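Local coordinates for extracellular invertase (Aspergillus kawachii, PDB 5XH8), which probably hydrolyses sucrose and transfers its fructosyl units to build fructooligosaccharides such as 1-kestose, as a family 32 beta-fructofuranosidase, at residues A[30-35]-A[56-61]; A[39-44]-A[97-102]; A[63-68]-A[84-89]; A[114-119]-A[170-175]. All blocks are in the same frame, centred on the assembly; numbering follows the deposited sequence.

How the contacts relate
All four contacts lie on one side of the chain's centre, in the beta-propeller that forms the N-terminal part of this family 32 enzyme. Contacts 1, 2 and 3 share the sheet containing strands 37-47, 54-60 and 65-70; contact 1 is about 11 Å, centre to centre, from either of the others. Contacts 2 and 4 share the sheet of strands 96-103 and 112-118, their centres about 8 Å apart, and contact 4 carries on to strand 166-176 of the next sheet. Along the chain contacts 1 and 2 cross, contact 3 is nested within the loop closed by contact 2, and contact 4 follows. The series passes from the loop before the first strand, past a glycerol site, across three sheets.

Contact 1: A[30-35]-A[56-61]; sequences AHVLPP and VGFLHD. With ACT (acetate ion), chain I.
Pro-34 lays CB over one face of the His-60 imidazole, 3.5 Å from CE1, with its CG almost as near. The same CB lies 4.1 Å from CE1 of Phe-58, which puts the proline between the two aromatic rings. At the other meta carbon of the phenyl, Val-32 CG1 comes to 3.9 Å from Phe-58 CE2 and to 4.4 Å from Val-56 CG2. A chi1 of 43° sets CG of Phe-58 between its backbone N and carbonyl carbon, and the ring beyond it offers CE1 to Pro-34 and CE2 to Val-32. The touching residues are all buried. This loop leads into strand 37-47, while strand 54-60 is its antiparallel neighbour; Ile-39 of the former packs on both Pro-34 and Phe-58, placing the contact beside the first hairpin of the propeller. His-60 is gripped from several directions. Its ND1 is hydrogen-bonded to the carbonyl of Gln-38, and NE2 points between the two oxygens of an acetate, probably from the crystallisation liquor, bonding OXT at 3.0 Å and, weakly, O at 3.1 Å. Across the ring from Pro-34, Asp-61 OD2 stands 3.0 Å above the imidazole plane, near the rim; a carboxylate so placed could help stabilise positive charge on the ring. Farther out, the loop is held by the C-terminal part of the chain: His-31 bonds Asp-547 and Glu-552 through its two ring nitrogens, and the carbonyls of His-31 and Leu-33 receive Trp-600 NE1 and Arg-603 NH2.

Contact 2: A[39-44]-A[97-102]; sequences IGDPCL and VFDGSV. With GOL (glycerol), chain C.
Asp-41 and Asp-99 adopt the same first torsion, CG anti to the carbonyl carbon and beside the backbone N (chi1 -61° and -67°), and this brings their carboxyl groups together from the two strands. The side chains cross at about a right angle, with the carboxylate planes 49° apart. Asp-41 OD2 lies only 2.6 Å from Asp-99 OD2, and Asp-41 CB sits 3.2 Å from Asp-99 OD1. A glycerol closes the group. Its O1 takes a nearly straight hydrogen bond of 3.0 Å from Asp-99 N, and its O2 donates to Asp-41 OD2 at a distance, 2.4 Å, short enough to be doubtful in detail. The glycerol's O3 is over one face of Phe-98, offset to the rim. Further along, the strands, inclined to each other, close up toward Leu-44, where a single backbone bond joins them: Leu-44 N to Gly-100 O, 2.9 Å and bent. Cys-43 CB presses on that same carbonyl oxygen at 3.2 Å, while its SG turns to Asp-99 OD1. Beyond it, Leu-44 CG meets Val-102 CG2 at 4.0 Å, an apolar contact at the end of the strands away from the acids. The two strands belong to different propeller sheets, so their closest point joins neighbouring blades. Asp-171 supplies a third carboxylate, near Asp-99 and hydrogen-bonded to glycerol. Three acids gathered about a polyol are consistent with the sugar-binding pocket of this family, where carboxylates meet the hydroxyls of a fructosyl unit.

Contact 3: A[63-68]-A[84-89]; sequences SGISSA and QVIVPG
Ile-65 makes both backbone hydrogen bonds of the contact: its N donates to Ile-86 O at 3.1 Å, and its O accepts from Val-85 N at 2.7 Å, each donor meeting its acceptor nearly along the C=O axis. The pair Ile-65 and Ile-86 is a single antiparallel, hydrogen-bonded bridge, and Val-85 and Ile-86, both facing Ile-65, form a classic beta bulge. A CA-H...O contact adds to it: Gly-64, at phi 108°, brings its CA to 3.2 Å from Ile-86 O, the oxygen that also receives the Ile-65 N-H. Among apolar contacts, Ile-65 and Ile-86 lie side by side and point the same way, Ile-65 CD1 reaching 3.9 Å from Ile-86 CG2. Ser-67 CB touches Val-85 CG1. Separately, the Pro-88 ring packs against a backbone carbonyl, its CD 3.6 Å from Ser-63 O. The polar side chains find their partners outside the two segments. Gln-84 CG, anti to the carbonyl carbon (chi1 -73°), lies 3.4 Å from Ser-66 OG; a bend at chi2 then turns CD, and the NE2 beyond it is hydrogen-bonded to His-60 O. Ser-66 OG itself is bonded to Gly-82 O. Strand 65-70 is paired on its other edge with strand 54-60, and its Ser-67 OG is bonded to Val-56 O. Ile-65 and Val-85 pack on Leu-44 of strand 37-47, whereas Ile-86 reaches Leu-113 and Tyr-115 of strand 112-118, in the neighbouring sheet of the propeller.

Contact 4: A[114-119]-A[170-175]; sequences LYTSVS and RDPYVF
Arg-170 meets Thr-116 through its aliphatic root, CB lying 3.4 Å from the hydroxyl OG1 and 3.8 Å from the methyl CG2. From there the chain runs extended from CG to NE and leaves the contact, ending in salt bridges to Glu-134 and Glu-248. At Asp-171 the backbone makes the one hydrogen bond between the two segments: N donates to Thr-116 OG1 at 3.0 Å. That hydroxyl is anti to its own carbonyl carbon (chi1 -61°) and is hydrogen-bonded to Gln-136 as well, so Thr-116 links strand 134-140 to the Asp-171 amide. Asp-171 OD2 is bonded elsewhere, to Thr-249 N. These residues with Pro-172 spell the Arg-Asp-Pro motif of family 32, on the innermost part of a propeller blade, and the contact joins two adjacent blades whose strands run almost antiparallel (167°) without ladder pairing. Pro-172 wedges between them. Its CD is 3.2 Å from Thr-116 OG1, CG is 3.4 Å from Leu-114 O, and CB is 4.0 Å from Leu-114 CD2. The carbonyl of Pro-172 and the N of Val-174 are both bonded to Ser-101 OG, which ties this strand to strand 96-103. Tyr-173 starts away from segment 114-119 and packs on Val-194 of strand 191-199. Val-174 then returns to the interface, its CG1 4.2 Å from Leu-114 CD2, with Thr-193 packed against both residues.

Contact 1: A[30-35]-A[56-61]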
loop_
_atom_site.group_PDB
_atom_site.type_symbol
_atom_site.label_atom_id
_atom_site.label_comp_id
_atom_site.label_asym_id
_atom_site.label_seq_id
_atom_site.Cartn_x
_atom_site.Cartn_y
_atom_site.Cartn_z
ATOM N N ALA A 30 -25.874 -31.404 10.530
ATOM C CA ALA A 30 -24.659 -32.110 10.099
ATOM C C ALA A 30 -23.752 -31.271 9.164
ATOM O O ALA A 30 -22.893 -31.832 8.474
ATOM C CB ALA A 30 -25.039 -33.401 9.392
ATOM N N HIS A 31 -23.938 -29.946 9.150
ATOM C CA HIS A 31 -23.190 -29.043 8.259
ATOM C C HIS A 31 -22.397 -27.991 9.046
ATOM O O HIS A 31 -22.739 -27.641 10.180
ATOM C CB HIS A 31 -24.154 -28.333 7.301
ATOM C CG HIS A 31 -24.550 -29.159 6.124
ATOM N ND1 HIS A 31 -25.459 -30.189 6.214
ATOM C CD2 HIS A 31 -24.171 -29.106 4.830
ATOM C CE1 HIS A 31 -25.612 -30.739 5.026
ATOM N NE2 HIS A 31 -24.849 -30.093 4.168
ATOM N N VAL A 32 -21.351 -27.467 8.411
ATOM C CA VAL A 32 -20.555 -26.372 8.991
ATOM C C VAL A 32 -21.233 -25.021 8.746
ATOM O O VAL A 32 -21.398 -24.590 7.608
ATOM C CB VAL A 32 -19.091 -26.350 8.434
ATOM C CG1 VAL A 32 -18.337 -25.087 8.876
ATOM C CG2 VAL A 32 -18.367 -27.581 8.886
ATOM N N LEU A 33 -21.612 -24.369 9.841
ATOM C CA LEU A 33 -22.118 -23.025 9.810
ATOM C C LEU A 33 -21.894 -22.421 11.207
ATOM O O LEU A 33 -21.755 -23.160 12.169
ATOM C CB LEU A 33 -23.606 -23.014 9.379
ATOM C CG LEU A 33 -24.721 -23.370 10.357
ATOM C CD1 LEU A 33 -26.073 -23.167 9.674
ATOM C CD2 LEU A 33 -24.601 -24.798 10.904
ATOM N N PRO A 34 -21.867 -21.088 11.325
ATOM C CA PRO A 34 -21.593 -20.482 12.637
ATOM C C PRO A 34 -22.720 -20.733 13.650
ATOM O O PRO A 34 -23.800 -21.220 13.270
ATOM C CB PRO A 34 -21.461 -18.982 12.317
ATOM C CG PRO A 34 -22.175 -18.808 11.014
ATOM C CD PRO A 34 -22.019 -20.085 10.272
ATOM N N PRO A 35 -22.474 -20.393 14.933
ATOM C CA PRO A 35 -23.519 -20.546 15.946
ATOM C C PRO A 35 -24.791 -19.776 15.610
ATOM O O PRO A 35 -25.882 -20.252 15.905
ATOM C CB PRO A 35 -22.854 -20.036 17.227
ATOM C CG PRO A 35 -21.396 -20.261 16.991
ATOM C CD PRO A 35 -21.212 -19.926 15.531
ATOM N N VAL A 56 -10.988 -25.298 10.059
ATOM C CA VAL A 56 -11.796 -24.722 8.993
ATOM C C VAL A 56 -12.078 -23.233 9.300
ATOM O O VAL A 56 -12.188 -22.841 10.464
ATOM C CB VAL A 56 -13.136 -25.483 8.750
ATOM C CG1 VAL A 56 -12.891 -26.939 8.383
ATOM C CG2 VAL A 56 -14.051 -25.409 9.959
ATOM N N GLY A 57 -12.218 -22.417 8.266
ATOM C CA GLY A 57 -12.463 -20.985 8.417
ATOM C C GLY A 57 -13.534 -20.555 7.439
ATOM O O GLY A 57 -13.820 -21.260 6.468
ATOM N N PHE A 58 -14.125 -19.403 7.701
ATOM C CA PHE A 58 -15.163 -18.831 6.832
ATOM C C PHE A 58 -15.410 -17.373 7.197
ATOM O O PHE A 58 -15.292 -16.994 8.359
ATOM C CB PHE A 58 -16.481 -19.637 6.886
ATOM C CG PHE A 58 -16.870 -20.056 8.269
ATOM C CD1 PHE A 58 -17.530 -19.177 9.112
ATOM C CD2 PHE A 58 -16.547 -21.313 8.738
ATOM C CE1 PHE A 58 -17.856 -19.555 10.414
ATOM C CE2 PHE A 58 -16.875 -21.701 10.020
ATOM C CZ PHE A 58 -17.524 -20.820 10.872
ATOM N N LEU A 59 -15.739 -16.561 6.196
ATOM C CA LEU A 59 -16.224 -15.197 6.440
ATOM C C LEU A 59 -17.490 -15.271 7.282
ATOM O O LEU A 59 -18.284 -16.195 7.124
ATOM C CB LEU A 59 -16.522 -14.477 5.128
ATOM C CG LEU A 59 -15.346 -14.258 4.160
ATOM C CD1 LEU A 59 -15.746 -13.256 3.106
ATOM C CD2 LEU A 59 -14.093 -13.799 4.887
ATOM N N HIS A 60 -17.636 -14.336 8.221
ATOM C CA HIS A 60 -18.730 -14.359 9.190
ATOM C C HIS A 60 -19.230 -12.928 9.391
ATOM O O HIS A 60 -18.463 -12.019 9.749
ATOM C CB HIS A 60 -18.274 -14.993 10.508
ATOM C CG HIS A 60 -19.344 -15.119 11.540
ATOM N ND1 HIS A 60 -20.657 -15.417 11.223
ATOM C CD2 HIS A 60 -19.292 -15.040 12.891
ATOM C CE1 HIS A 60 -21.359 -15.522 12.332
ATOM N NE2 HIS A 60 -20.564 -15.293 13.357
ATOM N N ASP A 61 -20.507 -12.730 9.070
ATOM C CA ASP A 61 -21.220 -11.459 9.270
ATOM C C ASP A 61 -20.578 -10.271 8.567
ATOM O O ASP A 61 -20.688 -9.136 9.015
ATOM C CB ASP A 61 -21.397 -11.208 10.765
ATOM C CG ASP A 61 -22.458 -12.136 11.383
ATOM O OD1 ASP A 61 -23.457 -12.413 10.698
ATOM O OD2 ASP A 61 -22.292 -12.589 12.528
HETATM C C ACT I . -21.193 -15.646 16.678
HETATM O O ACT I . -21.910 -16.399 15.921
HETATM O OXT ACT I . -20.537 -14.642 16.259
HETATM C CH3 ACT I . -21.043 -15.892 18.143
#

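Contact 2: A[39-44]-A[97-102]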
loop_
_atom_site.group_PDB
_atom_site.type_symbol
_atom_site.label_atom_id
_atom_site.label_comp_id
_atom_site.label_asym_id
_atom_site.label_seq_id
_atom_site.Cartn_x
_atom_site.Cartn_y
_atom_site.Cartn_z
ATOM N N ILE A 39 -22.805 -16.647 7.162
ATOM C CA ILE A 39 -21.589 -17.232 6.695
ATOM C C ILE A 39 -21.384 -16.862 5.247
ATOM O O ILE A 39 -22.330 -16.925 4.415
ATOM C CB ILE A 39 -21.534 -18.768 6.945
ATOM C CG1 ILE A 39 -20.122 -19.299 6.610
ATOM C CG2 ILE A 39 -22.635 -19.516 6.172
ATOM C CD1 ILE A 39 -19.875 -20.749 6.963
ATOM N N GLY A 40 -20.132 -16.488 4.946
ATOM C CA GLY A 40 -19.691 -16.190 3.597
ATOM C C GLY A 40 -18.672 -17.234 3.139
ATOM O O GLY A 40 -18.716 -18.369 3.579
ATOM N N ASP A 41 -17.747 -16.814 2.276
ATOM C CA ASP A 41 -16.752 -17.707 1.647
ATOM C C ASP A 41 -16.006 -18.494 2.718
ATOM O O ASP A 41 -15.531 -17.883 3.697
ATOM C CB ASP A 41 -15.666 -16.919 0.904
ATOM C CG ASP A 41 -16.182 -16.056 -0.224
ATOM O OD1 ASP A 41 -17.394 -15.776 -0.281
ATOM O OD2 ASP A 41 -15.334 -15.615 -1.047
ATOM N N PRO A 42 -15.871 -19.824 2.550
ATOM C CA PRO A 42 -14.922 -20.508 3.401
ATOM C C PRO A 42 -13.488 -20.077 3.005
ATOM O O PRO A 42 -13.271 -19.633 1.886
ATOM C CB PRO A 42 -15.176 -21.981 3.095
ATOM C CG PRO A 42 -15.621 -21.971 1.665
ATOM C CD PRO A 42 -16.440 -20.724 1.529
ATOM N N CYS A 43 -12.558 -20.159 3.947
ATOM C CA CYS A 43 -11.153 -19.824 3.702
ATOM C C CYS A 43 -10.368 -20.229 4.936
ATOM O O CYS A 43 -10.919 -20.854 5.854
ATOM C CB CYS A 43 -10.973 -18.314 3.388
ATOM S SG CYS A 43 -11.619 -17.196 4.643
ATOM N N LEU A 44 -9.067 -19.955 4.927
ATOM C CA LEU A 44 -8.216 -20.053 6.113
ATOM C C LEU A 44 -7.936 -21.492 6.605
ATOM O O LEU A 44 -7.173 -21.653 7.567
ATOM C CB LEU A 44 -8.784 -19.159 7.253
ATOM C CG LEU A 44 -8.113 -19.086 8.638
ATOM C CD1 LEU A 44 -8.091 -17.672 9.192
ATOM C CD2 LEU A 44 -8.778 -20.019 9.627
ATOM N N VAL A 97 -11.996 -7.328 5.705
ATOM C CA VAL A 97 -11.139 -8.487 5.620
ATOM C C VAL A 97 -11.776 -9.415 4.600
ATOM O O VAL A 97 -12.912 -9.883 4.798
ATOM C CB VAL A 97 -11.039 -9.223 6.960
ATOM C CG1 VAL A 97 -10.359 -10.600 6.794
ATOM C CG2 VAL A 97 -10.289 -8.372 7.968
ATOM N N PHE A 98 -11.048 -9.676 3.519
ATOM C CA PHE A 98 -11.476 -10.623 2.486
ATOM C C PHE A 98 -10.742 -11.961 2.691
ATOM O O PHE A 98 -10.041 -12.161 3.694
ATOM C CB PHE A 98 -11.254 -10.008 1.093
ATOM C CG PHE A 98 -12.352 -9.058 0.609
ATOM C CD1 PHE A 98 -13.422 -8.624 1.433
ATOM C CD2 PHE A 98 -12.283 -8.554 -0.685
ATOM C CE1 PHE A 98 -14.376 -7.733 0.940
ATOM C CE2 PHE A 98 -13.244 -7.665 -1.169
ATOM C CZ PHE A 98 -14.295 -7.267 -0.369
ATOM N N ASP A 99 -10.927 -12.895 1.767
ATOM C CA ASP A 99 -10.441 -14.253 1.940
ATOM C C ASP A 99 -8.914 -14.305 2.061
ATOM O O ASP A 99 -8.212 -13.479 1.494
ATOM C CB ASP A 99 -10.842 -15.135 0.734
ATOM C CG ASP A 99 -12.346 -15.374 0.622
ATOM O OD1 ASP A 99 -13.042 -15.285 1.661
ATOM O OD2 ASP A 99 -12.817 -15.664 -0.508
ATOM N N GLY A 100 -8.432 -15.323 2.759
ATOM C CA GLY A 100 -7.024 -15.642 2.809
ATOM C C GLY A 100 -6.824 -17.130 3.008
ATOM O O GLY A 100 -7.801 -17.884 3.253
ATOM N N SER A 101 -5.557 -17.543 2.930
ATOM C CA SER A 101 -5.177 -18.912 3.163
ATOM C C SER A 101 -3.950 -18.969 4.068
ATOM O O SER A 101 -3.250 -17.954 4.274
ATOM C CB SER A 101 -4.922 -19.635 1.832
ATOM O OG SER A 101 -3.986 -18.938 1.038
ATOM N N VAL A 102 -3.706 -20.172 4.599
ATOM C CA VAL A 102 -2.727 -20.362 5.660
ATOM C C VAL A 102 -1.570 -21.268 5.241
ATOM O O VAL A 102 -1.778 -22.398 4.761
ATOM C CB VAL A 102 -3.399 -20.909 6.932
ATOM C CG1 VAL A 102 -2.362 -21.328 7.995
ATOM C CG2 VAL A 102 -4.368 -19.858 7.476
HETATM C C1 GOL C . -14.099 -12.364 0.021
HETATM O O1 GOL C . -12.770 -12.343 -0.474
HETATM C C2 GOL C . -14.934 -12.110 -1.208
HETATM O O2 GOL C . -15.298 -13.354 -1.852
HETATM C C3 GOL C . -16.153 -11.305 -0.886
HETATM O O3 GOL C . -16.335 -10.530 -2.071
#

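Contact 3: A[63-68]-A[84-89]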
loop_
_atom_site.group_PDB
_atom_site.type_symbol
_atom_site.label_atom_id
_atom_site.label_comp_id
_atom_site.label_asym_id
_atom_site.label_seq_id
_atom_site.Cartn_x
_atom_site.Cartn_y
_atom_site.Cartn_z
ATOM N N SER A 63 -17.612 -9.369 8.599
ATOM C CA SER A 63 -16.700 -8.695 9.511
ATOM C C SER A 63 -15.551 -9.585 9.923
ATOM O O SER A 63 -15.205 -9.648 11.091
ATOM C CB SER A 63 -17.461 -8.237 10.776
ATOM O OG SER A 63 -18.669 -7.622 10.401
ATOM N N GLY A 64 -14.910 -10.219 8.960
ATOM C CA GLY A 64 -13.730 -11.024 9.262
ATOM C C GLY A 64 -14.024 -12.493 9.143
ATOM O O GLY A 64 -15.062 -12.885 8.618
ATOM N N ILE A 65 -13.111 -13.293 9.679
ATOM C CA ILE A 65 -13.066 -14.728 9.447
ATOM C C ILE A 65 -13.230 -15.396 10.814
ATOM O O ILE A 65 -12.516 -15.046 11.765
ATOM C CB ILE A 65 -11.707 -15.152 8.837
ATOM C CG1 ILE A 65 -11.418 -14.394 7.535
ATOM C CG2 ILE A 65 -11.667 -16.653 8.581
ATOM C CD1 ILE A 65 -9.983 -14.535 7.031
ATOM N N SER A 66 -14.169 -16.339 10.896
ATOM C CA SER A 66 -14.336 -17.212 12.053
ATOM C C SER A 66 -13.810 -18.612 11.726
ATOM O O SER A 66 -13.547 -18.939 10.558
ATOM C CB SER A 66 -15.815 -17.271 12.488
ATOM O OG SER A 66 -16.180 -16.047 13.081
ATOM N N SER A 67 -13.673 -19.433 12.760
ATOM C CA SER A 67 -13.013 -20.727 12.634
ATOM C C SER A 67 -13.510 -21.772 13.635
ATOM O O SER A 67 -14.076 -21.461 14.679
ATOM C CB SER A 67 -11.487 -20.533 12.755
ATOM O OG SER A 67 -10.783 -21.704 12.408
ATOM N N ALA A 68 -13.303 -23.027 13.267
ATOM C CA ALA A 68 -13.560 -24.185 14.124
ATOM C C ALA A 68 -12.537 -25.283 13.813
ATOM O O ALA A 68 -11.886 -25.245 12.755
ATOM C CB ALA A 68 -14.969 -24.717 13.877
ATOM N N GLN A 84 -14.862 -13.951 15.527
ATOM C CA GLN A 84 -13.908 -13.958 14.428
ATOM C C GLN A 84 -12.473 -14.022 14.976
ATOM O O GLN A 84 -12.181 -13.470 16.044
ATOM C CB GLN A 84 -14.104 -12.717 13.546
ATOM C CG GLN A 84 -15.364 -12.731 12.670
ATOM C CD GLN A 84 -16.618 -12.186 13.347
ATOM O OE1 GLN A 84 -16.698 -12.148 14.555
ATOM N NE2 GLN A 84 -17.627 -11.795 12.548
ATOM N N VAL A 85 -11.609 -14.727 14.261
ATOM C CA VAL A 85 -10.185 -14.827 14.609
ATOM C C VAL A 85 -9.379 -13.642 14.071
ATOM O O VAL A 85 -8.202 -13.461 14.425
ATOM C CB VAL A 85 -9.590 -16.179 14.132
ATOM C CG1 VAL A 85 -10.467 -17.316 14.609
ATOM C CG2 VAL A 85 -9.437 -16.252 12.605
ATOM N N ILE A 86 -9.979 -12.909 13.144
ATOM C CA ILE A 86 -9.404 -11.687 12.595
ATOM C C ILE A 86 -10.563 -10.814 12.102
ATOM O O ILE A 86 -11.506 -11.338 11.514
ATOM C CB ILE A 86 -8.354 -11.969 11.482
ATOM C CG1 ILE A 86 -7.661 -10.684 11.014
ATOM C CG2 ILE A 86 -8.942 -12.742 10.302
ATOM C CD1 ILE A 86 -6.473 -10.948 10.086
ATOM N N VAL A 87 -10.460 -9.500 12.336
ATOM C CA VAL A 87 -11.499 -8.552 11.998
ATOM C C VAL A 87 -10.887 -7.371 11.268
ATOM O O VAL A 87 -9.706 -7.089 11.446
ATOM C CB VAL A 87 -12.279 -8.059 13.259
ATOM C CG1 VAL A 87 -13.081 -9.199 13.891
ATOM C CG2 VAL A 87 -11.370 -7.426 14.311
ATOM N N PRO A 88 -11.704 -6.636 10.493
ATOM C CA PRO A 88 -11.230 -5.399 9.864
ATOM C C PRO A 88 -10.998 -4.273 10.865
ATOM O O PRO A 88 -11.334 -4.422 12.035
ATOM C CB PRO A 88 -12.376 -5.037 8.909
ATOM C CG PRO A 88 -13.590 -5.629 9.544
ATOM C CD PRO A 88 -13.132 -6.892 10.213
ATOM N N GLY A 89 -10.454 -3.154 10.400
ATOM C CA GLY A 89 -10.207 -1.986 11.252
ATOM C C GLY A 89 -8.728 -1.747 11.538
ATOM O O GLY A 89 -8.408 -0.843 12.258
#

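Contact 4: A[114-119]-A[170-175]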
loop_
_atom_site.group_PDB
_atom_site.type_symbol
_atom_site.label_atom_id
_atom_site.label_comp_id
_atom_site.label_asym_id
_atom_site.label_seq_id
_atom_site.Cartn_x
_atom_site.Cartn_y
_atom_site.Cartn_z
ATOM N N LEU A 114 -2.068 -15.401 4.836
ATOM C CA LEU A 114 -1.970 -14.393 3.797
ATOM C C LEU A 114 -3.399 -14.117 3.307
ATOM O O LEU A 114 -4.070 -15.024 2.821
ATOM C CB LEU A 114 -1.089 -14.884 2.640
ATOM C CG LEU A 114 -0.858 -13.920 1.475
ATOM C CD1 LEU A 114 -0.137 -12.659 1.905
ATOM C CD2 LEU A 114 -0.083 -14.609 0.363
ATOM N N TYR A 115 -3.844 -12.866 3.399
ATOM C CA TYR A 115 -5.242 -12.527 3.133
ATOM C C TYR A 115 -5.397 -11.188 2.453
ATOM O O TYR A 115 -4.477 -10.332 2.482
ATOM C CB TYR A 115 -6.040 -12.533 4.443
ATOM C CG TYR A 115 -5.807 -11.334 5.364
ATOM C CD1 TYR A 115 -4.700 -11.283 6.210
ATOM C CD2 TYR A 115 -6.692 -10.266 5.387
ATOM C CE1 TYR A 115 -4.486 -10.194 7.042
ATOM C CE2 TYR A 115 -6.472 -9.164 6.204
ATOM C CZ TYR A 115 -5.370 -9.133 7.035
ATOM O OH TYR A 115 -5.174 -8.063 7.868
ATOM N N THR A 116 -6.562 -10.991 1.851
ATOM C CA THR A 116 -6.841 -9.727 1.186
ATOM C C THR A 116 -7.356 -8.707 2.196
ATOM O O THR A 116 -8.456 -8.848 2.745
ATOM C CB THR A 116 -7.810 -9.859 0.007
ATOM O OG1 THR A 116 -7.242 -10.732 -0.981
ATOM C CG2 THR A 116 -8.039 -8.482 -0.640
ATOM N N SER A 117 -6.539 -7.679 2.399
ATOM C CA SER A 117 -6.819 -6.539 3.260
ATOM C C SER A 117 -7.447 -5.421 2.400
ATOM O O SER A 117 -6.859 -5.011 1.406
ATOM C CB SER A 117 -5.525 -6.093 3.943
ATOM O OG SER A 117 -4.405 -6.118 3.071
ATOM N N VAL A 118 -8.657 -4.980 2.762
ATOM C CA VAL A 118 -9.449 -4.053 1.958
ATOM C C VAL A 118 -9.488 -2.630 2.577
ATOM O O VAL A 118 -9.810 -2.439 3.768
ATOM C CB VAL A 118 -10.861 -4.590 1.732
ATOM C CG1 VAL A 118 -11.748 -3.596 0.975
ATOM C CG2 VAL A 118 -10.815 -5.928 0.996
ATOM N N SER A 119 -9.128 -1.645 1.753
ATOM C CA SER A 119 -9.077 -0.233 2.150
ATOM C C SER A 119 -10.095 0.693 1.464
ATOM O O SER A 119 -10.280 1.835 1.912
ATOM C CB SER A 119 -7.681 0.304 1.906
ATOM O OG SER A 119 -6.724 -0.415 2.647
ATOM N N ARG A 170 -7.656 -10.536 -5.465
ATOM C CA ARG A 170 -7.941 -11.006 -4.112
ATOM C C ARG A 170 -7.919 -12.513 -3.979
ATOM O O ARG A 170 -7.710 -13.228 -4.970
ATOM C CB ARG A 170 -9.293 -10.445 -3.657
ATOM C CG ARG A 170 -10.457 -10.732 -4.583
ATOM C CD ARG A 170 -11.798 -10.375 -3.916
ATOM N NE ARG A 170 -12.919 -10.580 -4.836
ATOM C CZ ARG A 170 -13.370 -9.703 -5.744
ATOM N NH1 ARG A 170 -12.864 -8.466 -5.846
ATOM N NH2 ARG A 170 -14.381 -10.060 -6.551
ATOM N N ASP A 171 -8.138 -12.967 -2.745
ATOM C CA ASP A 171 -8.316 -14.379 -2.393
ATOM C C ASP A 171 -7.015 -15.178 -2.597
ATOM O O ASP A 171 -7.013 -16.219 -3.250
ATOM C CB ASP A 171 -9.453 -15.040 -3.185
ATOM C CG ASP A 171 -10.748 -14.255 -3.171
ATOM O OD1 ASP A 171 -10.996 -13.494 -2.216
ATOM O OD2 ASP A 171 -11.523 -14.427 -4.159
ATOM N N PRO A 172 -5.915 -14.706 -2.016
ATOM C CA PRO A 172 -4.656 -15.413 -2.221
ATOM C C PRO A 172 -4.744 -16.848 -1.707
ATOM O O PRO A 172 -5.269 -17.087 -0.586
ATOM C CB PRO A 172 -3.651 -14.585 -1.415
ATOM C CG PRO A 172 -4.483 -13.896 -0.369
ATOM C CD PRO A 172 -5.746 -13.565 -1.083
ATOM N N TYR A 173 -4.264 -17.777 -2.539
ATOM C CA TYR A 173 -4.265 -19.209 -2.236
ATOM C C TYR A 173 -2.831 -19.742 -2.266
ATOM O O TYR A 173 -2.221 -19.873 -3.343
ATOM C CB TYR A 173 -5.154 -19.967 -3.222
ATOM C CG TYR A 173 -5.457 -21.370 -2.755
ATOM C CD1 TYR A 173 -6.567 -21.634 -1.926
ATOM C CD2 TYR A 173 -4.626 -22.430 -3.091
ATOM C CE1 TYR A 173 -6.832 -22.919 -1.467
ATOM C CE2 TYR A 173 -4.870 -23.727 -2.620
ATOM C CZ TYR A 173 -5.983 -23.970 -1.810
ATOM O OH TYR A 173 -6.231 -25.257 -1.339
ATOM N N VAL A 174 -2.310 -20.024 -1.079
ATOM C CA VAL A 174 -0.973 -20.576 -0.918
ATOM C C VAL A 174 -0.973 -22.093 -1.164
ATOM O O VAL A 174 -1.903 -22.841 -0.756
ATOM C CB VAL A 174 -0.353 -20.258 0.460
ATOM C CG1 VAL A 174 -0.322 -18.775 0.715
ATOM C CG2 VAL A 174 -1.065 -20.978 1.596
ATOM N N PHE A 175 0.065 -22.547 -1.861
ATOM C CA PHE A 175 0.216 -23.969 -2.175
ATOM C C PHE A 175 1.650 -24.299 -2.587
ATOM O O PHE A 175 2.394 -23.412 -2.995
ATOM C CB PHE A 175 -0.754 -24.426 -3.282
ATOM C CG PHE A 175 -0.452 -23.860 -4.636
ATOM C CD1 PHE A 175 -0.774 -22.540 -4.943
ATOM C CD2 PHE A 175 0.146 -24.651 -5.631
ATOM C CE1 PHE A 175 -0.507 -22.016 -6.184
ATOM C CE2 PHE A 175 0.433 -24.113 -6.871
ATOM C CZ PHE A 175 0.110 -22.793 -7.149
#